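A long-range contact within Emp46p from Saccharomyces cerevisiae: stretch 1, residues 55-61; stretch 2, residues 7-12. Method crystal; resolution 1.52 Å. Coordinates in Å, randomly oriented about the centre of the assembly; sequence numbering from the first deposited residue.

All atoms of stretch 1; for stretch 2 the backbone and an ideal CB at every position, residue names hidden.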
ATOM      1  N   TRP A  55      -0.957  -8.751   3.365  1.00 12.51           N
ATOM      2  CA  TRP A  55      -0.795  -8.138   4.679  1.00 13.67           C
ATOM      3  C   TRP A  55       0.289  -8.853   5.472  1.00 14.18           C
ATOM      4  O   TRP A  55       0.350 -10.082   5.500  1.00 14.78           O
ATOM      5  CB  TRP A  55      -2.108  -8.198   5.466  1.00 14.28           C
ATOM      6  CG  TRP A  55      -3.170  -7.248   5.014  1.00 16.26           C
ATOM      7  CD1 TRP A  55      -4.209  -7.513   4.182  1.00 19.81           C
ATOM      8  CD2 TRP A  55      -3.306  -5.887   5.415  1.00 15.75           C
ATOM      9  NE1 TRP A  55      -4.988  -6.393   4.038  1.00 18.65           N
ATOM     10  CE2 TRP A  55      -4.455  -5.379   4.790  1.00 19.42           C
ATOM     11  CE3 TRP A  55      -2.581  -5.047   6.272  1.00 17.74           C
ATOM     12  CZ2 TRP A  55      -4.874  -4.067   4.958  1.00 19.35           C
ATOM     13  CZ3 TRP A  55      -3.008  -3.728   6.438  1.00 18.01           C
ATOM     14  CH2 TRP A  55      -4.150  -3.270   5.794  1.00 19.04           C
ATOM     15  N   LEU A  56       1.169  -8.100   6.113  1.00 13.88           N
ATOM     16  CA  LEU A  56       2.094  -8.706   7.076  1.00 14.71           C
ATOM     17  C   LEU A  56       1.325  -9.175   8.302  1.00 15.70           C
ATOM     18  O   LEU A  56       0.488  -8.453   8.842  1.00 15.85           O
ATOM     19  CB  LEU A  56       3.185  -7.722   7.498  1.00 15.38           C
ATOM     20  CG  LEU A  56       4.390  -7.709   6.585  1.00 15.60           C
ATOM     21  CD1 LEU A  56       5.101  -6.383   6.692  1.00 17.54           C
ATOM     22  CD2 LEU A  56       5.353  -8.871   6.919  1.00 16.33           C
ATOM     23  N   LYS A  57       1.590 -10.403   8.729  1.00 16.79           N
ATOM     24  CA  LYS A  57       0.951 -10.967   9.922  1.00 17.76           C
ATOM     25  C   LYS A  57       1.403 -10.257  11.222  1.00 18.22           C
ATOM     26  O   LYS A  57       0.555  -9.819  11.991  1.00 19.52           O
ATOM     27  CB  LYS A  57       1.187 -12.480  10.013  1.00 18.51           C
ATOM     28  CG  LYS A  57       0.478 -13.326   8.954  1.00 19.10           C
ATOM     29  CD  LYS A  57       0.813 -14.828   9.118  1.00 20.88           C
ATOM     30  CE  LYS A  57       0.348 -15.630   7.913  1.00 21.96           C
ATOM     31  NZ  LYS A  57       0.856 -17.058   7.960  1.00 25.69           N
ATOM     32  N   PRO A  58       2.702 -10.101  11.455  1.00 19.03           N
ATOM     33  CA  PRO A  58       3.141  -9.446  12.696  1.00 20.06           C
ATOM     34  C   PRO A  58       2.888  -7.947  12.624  1.00 20.64           C
ATOM     35  O   PRO A  58       3.098  -7.344  11.572  1.00 20.69           O
ATOM     36  CB  PRO A  58       4.637  -9.719  12.728  1.00 19.86           C
ATOM     37  CG  PRO A  58       5.037  -9.861  11.319  1.00 19.84           C
ATOM     38  CD  PRO A  58       3.847 -10.449  10.611  1.00 19.32           C
ATOM     39  N   GLU A  59       2.420  -7.363  13.715  1.00 21.36           N
ATOM     40  CA  GLU A  59       2.376  -5.907  13.832  1.00 22.16           C
ATOM     41  C   GLU A  59       3.791  -5.382  14.005  1.00 21.70           C
ATOM     42  O   GLU A  59       4.639  -6.038  14.605  1.00 21.53           O
ATOM     43  CB  GLU A  59       1.519  -5.480  15.027  1.00 22.78           C
ATOM     44  CG  GLU A  59       0.090  -5.949  14.911  1.00 26.82           C
ATOM     45  CD  GLU A  59      -0.858  -5.209  15.820  1.00 30.96           C
ATOM     46  OE1 GLU A  59      -0.480  -4.931  16.976  1.00 34.25           O
ATOM     47  OE2 GLU A  59      -1.992  -4.929  15.368  1.00 36.06           O
ATOM     48  N   TYR A  60       4.042  -4.194  13.465  1.00 21.87           N
ATOM     49  CA  TYR A  60       5.354  -3.555  13.548  1.00 22.09           C
ATOM     50  C   TYR A  60       5.387  -2.459  14.612  1.00 23.13           C
ATOM     51  O   TYR A  60       4.508  -1.614  14.664  1.00 22.92           O
ATOM     52  CB  TYR A  60       5.707  -2.931  12.201  1.00 21.91           C
ATOM     53  CG  TYR A  60       7.114  -2.386  12.149  1.00 20.60           C
ATOM     54  CD1 TYR A  60       8.193  -3.235  12.052  1.00 19.64           C
ATOM     55  CD2 TYR A  60       7.363  -1.011  12.198  1.00 21.04           C
ATOM     56  CE1 TYR A  60       9.483  -2.755  11.999  1.00 20.23           C
ATOM     57  CE2 TYR A  60       8.659  -0.518  12.137  1.00 20.98           C
ATOM     58  CZ  TYR A  60       9.721  -1.396  12.042  1.00 20.17           C
ATOM     59  OH  TYR A  60      11.014  -0.927  11.973  1.00 22.06           O
ATOM     60  N   SER A  61       6.415  -2.487  15.455  1.00 24.74           N
ATOM     61  CA  SER A  61       6.670  -1.428  16.420  1.00 25.86           C
ATOM     62  C   SER A  61       7.975  -0.723  16.044  1.00 26.34           C
ATOM     63  O   SER A  61       9.011  -1.363  15.884  1.00 26.40           O
ATOM     64  CB  SER A  61       6.734  -2.011  17.841  1.00 26.41           C
ATOM     65  OG  SER A  61       5.457  -2.494  18.238  1.00 27.09           O
ATOM     66  N   UNK A   7      17.748  -4.403   5.256  1.00 27.48           N
ATOM     67  CA  UNK A   7      16.307  -4.465   5.447  1.00 26.84           C
ATOM     68  C   UNK A   7      15.940  -5.545   6.447  1.00 25.08           C
ATOM     69  O   UNK A   7      16.684  -6.506   6.663  1.00 25.51           O
ATOM     70  CB  UNK A   7      15.599  -4.716   4.114  1.00 26.84           C
ATOM     71  N   UNK A   8      14.793  -5.345   7.076  1.00 22.87           N
ATOM     72  CA  UNK A   8      14.272  -6.224   8.083  1.00 21.40           C
ATOM     73  C   UNK A   8      13.525  -7.342   7.378  1.00 21.25           C
ATOM     74  O   UNK A   8      12.407  -7.150   6.914  1.00 20.33           O
ATOM     75  CB  UNK A   8      13.373  -5.475   9.068  1.00 21.40           C
ATOM     76  N   UNK A   9      14.150  -8.518   7.304  1.00 21.03           N
ATOM     77  CA  UNK A   9      13.608  -9.660   6.563  1.00 21.98           C
ATOM     78  C   UNK A   9      12.247 -10.078   7.056  1.00 21.10           C
ATOM     79  O   UNK A   9      11.384 -10.448   6.260  1.00 20.72           O
ATOM     80  CB  UNK A   9      14.564 -10.851   6.651  1.00 21.98           C
ATOM     81  N   UNK A  10      12.049 -10.004   8.371  1.00 20.64           N
ATOM     82  CA  UNK A  10      10.792 -10.396   8.989  1.00 20.17           C
ATOM     83  C   UNK A  10       9.583  -9.564   8.588  1.00 19.72           C
ATOM     84  O   UNK A  10       8.455 -10.040   8.659  1.00 20.39           O
ATOM     85  CB  UNK A  10      10.947 -10.337  10.510  1.00 20.17           C
ATOM     86  N   UNK A  11       9.824  -8.323   8.167  1.00 18.40           N
ATOM     87  CA  UNK A  11       8.758  -7.435   7.718  1.00 17.47           C
ATOM     88  C   UNK A  11       8.917  -7.023   6.249  1.00 16.26           C
ATOM     89  O   UNK A  11       8.447  -5.964   5.828  1.00 15.74           O
ATOM     90  CB  UNK A  11       8.719  -6.188   8.603  1.00 17.47           C
ATOM     91  N   UNK A  12       9.565  -7.867   5.463  1.00 15.45           N
ATOM     92  CA  UNK A  12       9.726  -7.662   4.025  1.00 15.18           C
ATOM     93  C   UNK A  12       9.217  -8.849   3.241  1.00 14.79           C
ATOM     94  O   UNK A  12       8.970  -9.921   3.803  1.00 14.86           O
ATOM     95  CB  UNK A  12      11.194  -7.402   3.680  1.00 15.18           C
TER

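Position 7 lies far from stretch 1. Nothing of that stretch comes within 5.5 Å of the ideal CB, so the contact sets no preference. The deposited residue is W7, whose side chain stays 9.8 Å away at its nearest, from CB of W7 to OH of Y60.

Position 8 points its CA-to-CB bond toward stretch 1, but across a gap. The nearest feature that way is the ring of Y60. A medium or long side chain, polar or apolar, could reach it; a very short one could not. The residue is N8, with chi1 in t. Its ND2 lies 4.1 Å from CE1 of Y60, at the ring edge and near the ring plane. This is packing; ND2 has its hydrogen bond elsewhere in the structure. OD1 of N8 accepts a weak bond from the backbone N of position 10 (3.1 Å, 121°).

Position 9 is out of reach, with helical angles (-59/-37), and many residues would suit it. It is K9, in a 3-10 segment, its side chain no closer than 9.4 Å, from CB of K9 to CD2 of L56.

Position 10 is also helical (-64/-25). Its ideal CB would point sideways and has room, so the contact does not demand a glycine. Alanine or a small polar residue would fit as well. The residue is G10, and it has no side chain to point. Its backbone O packs 3.7 Å from CD2 of L56.

Position 11 is the centre of the contact. Its CA lies 6.8 Å from the CA of L56, and its ideal CB is 4.1 Å from CD1 of L56 and 4.6 Å from CD1 of Y60. L56, P58 and Y60 offer an apolar setting, and the carbonyl O of E59 offers an acceptor further out. Leucine, methionine or phenylalanine could use the apolar part; a long side chain ending in a donor could use both. The residue is Y11. CA-to-CB points sideways, but chi1 in m brings the end of the side chain nearer. Its OH donates a 2.7 Å hydrogen bond to O of E59. Water 1 donates to the same OH and accepts from N of S61, both at 3.0 Å, linking the two stretches again. Y60 turns its edge to the Y11 face, with centroids 5.0 Å apart and planes at 77°. CG of P58 packs 3.6 Å from CE1 of Y11.

Position 12 points away, so stretch 1 sets no preference. It is S12, whose OG donates to O of N8 (2.7 Å), bracing the turn.

Stretch 2 7-12: WNKGYS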
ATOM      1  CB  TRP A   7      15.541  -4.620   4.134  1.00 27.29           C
ATOM      2  CG  TRP A   7      15.774  -5.898   3.424  1.00 29.32           C
ATOM      3  CD1 TRP A   7      15.154  -7.088   3.666  1.00 31.21           C
ATOM      4  CD2 TRP A   7      16.670  -6.126   2.338  1.00 33.00           C
ATOM      5  NE1 TRP A   7      15.626  -8.050   2.807  1.00 32.37           N
ATOM      6  CE2 TRP A   7      16.558  -7.487   1.978  1.00 33.59           C
ATOM      7  CE3 TRP A   7      17.571  -5.316   1.630  1.00 35.16           C
ATOM      8  CZ2 TRP A   7      17.302  -8.056   0.945  1.00 35.53           C
ATOM      9  CZ3 TRP A   7      18.315  -5.886   0.599  1.00 36.53           C
ATOM     10  CH2 TRP A   7      18.174  -7.244   0.270  1.00 36.13           C
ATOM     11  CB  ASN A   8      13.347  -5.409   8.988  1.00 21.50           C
ATOM     12  CG  ASN A   8      12.798  -6.204  10.143  1.00 21.63           C
ATOM     13  OD1 ASN A   8      12.662  -7.428  10.071  1.00 21.89           O
ATOM     14  ND2 ASN A   8      12.439  -5.508  11.207  1.00 21.13           N
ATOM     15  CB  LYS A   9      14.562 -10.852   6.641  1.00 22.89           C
ATOM     16  CG  LYS A   9      15.808 -10.674   5.809  1.00 25.55           C
ATOM     17  CD  LYS A   9      16.734 -11.868   5.979  1.00 29.05           C
ATOM     18  CE  LYS A   9      17.701 -11.974   4.818  1.00 31.21           C
ATOM     19  NZ  LYS A   9      18.539 -10.757   4.720  1.00 32.53           N
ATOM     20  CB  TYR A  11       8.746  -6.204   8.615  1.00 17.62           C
ATOM     21  CG  TYR A  11       8.280  -6.484  10.031  1.00 18.46           C
ATOM     22  CD1 TYR A  11       6.958  -6.290  10.387  1.00 18.01           C
ATOM     23  CD2 TYR A  11       9.159  -6.934  11.003  1.00 20.06           C
ATOM     24  CE1 TYR A  11       6.502  -6.548  11.681  1.00 20.87           C
ATOM     25  CE2 TYR A  11       8.720  -7.190  12.305  1.00 19.90           C
ATOM     26  CZ  TYR A  11       7.398  -6.991  12.634  1.00 20.61           C
ATOM     27  OH  TYR A  11       6.979  -7.240  13.935  1.00 23.00           O
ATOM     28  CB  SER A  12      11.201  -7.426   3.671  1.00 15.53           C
ATOM     29  OG  SER A  12      11.754  -6.352   4.411  1.00 14.57           O
TER
HETATM   30  O   HOH W   1       8.164  -4.921  15.470  1.00 29.23           O
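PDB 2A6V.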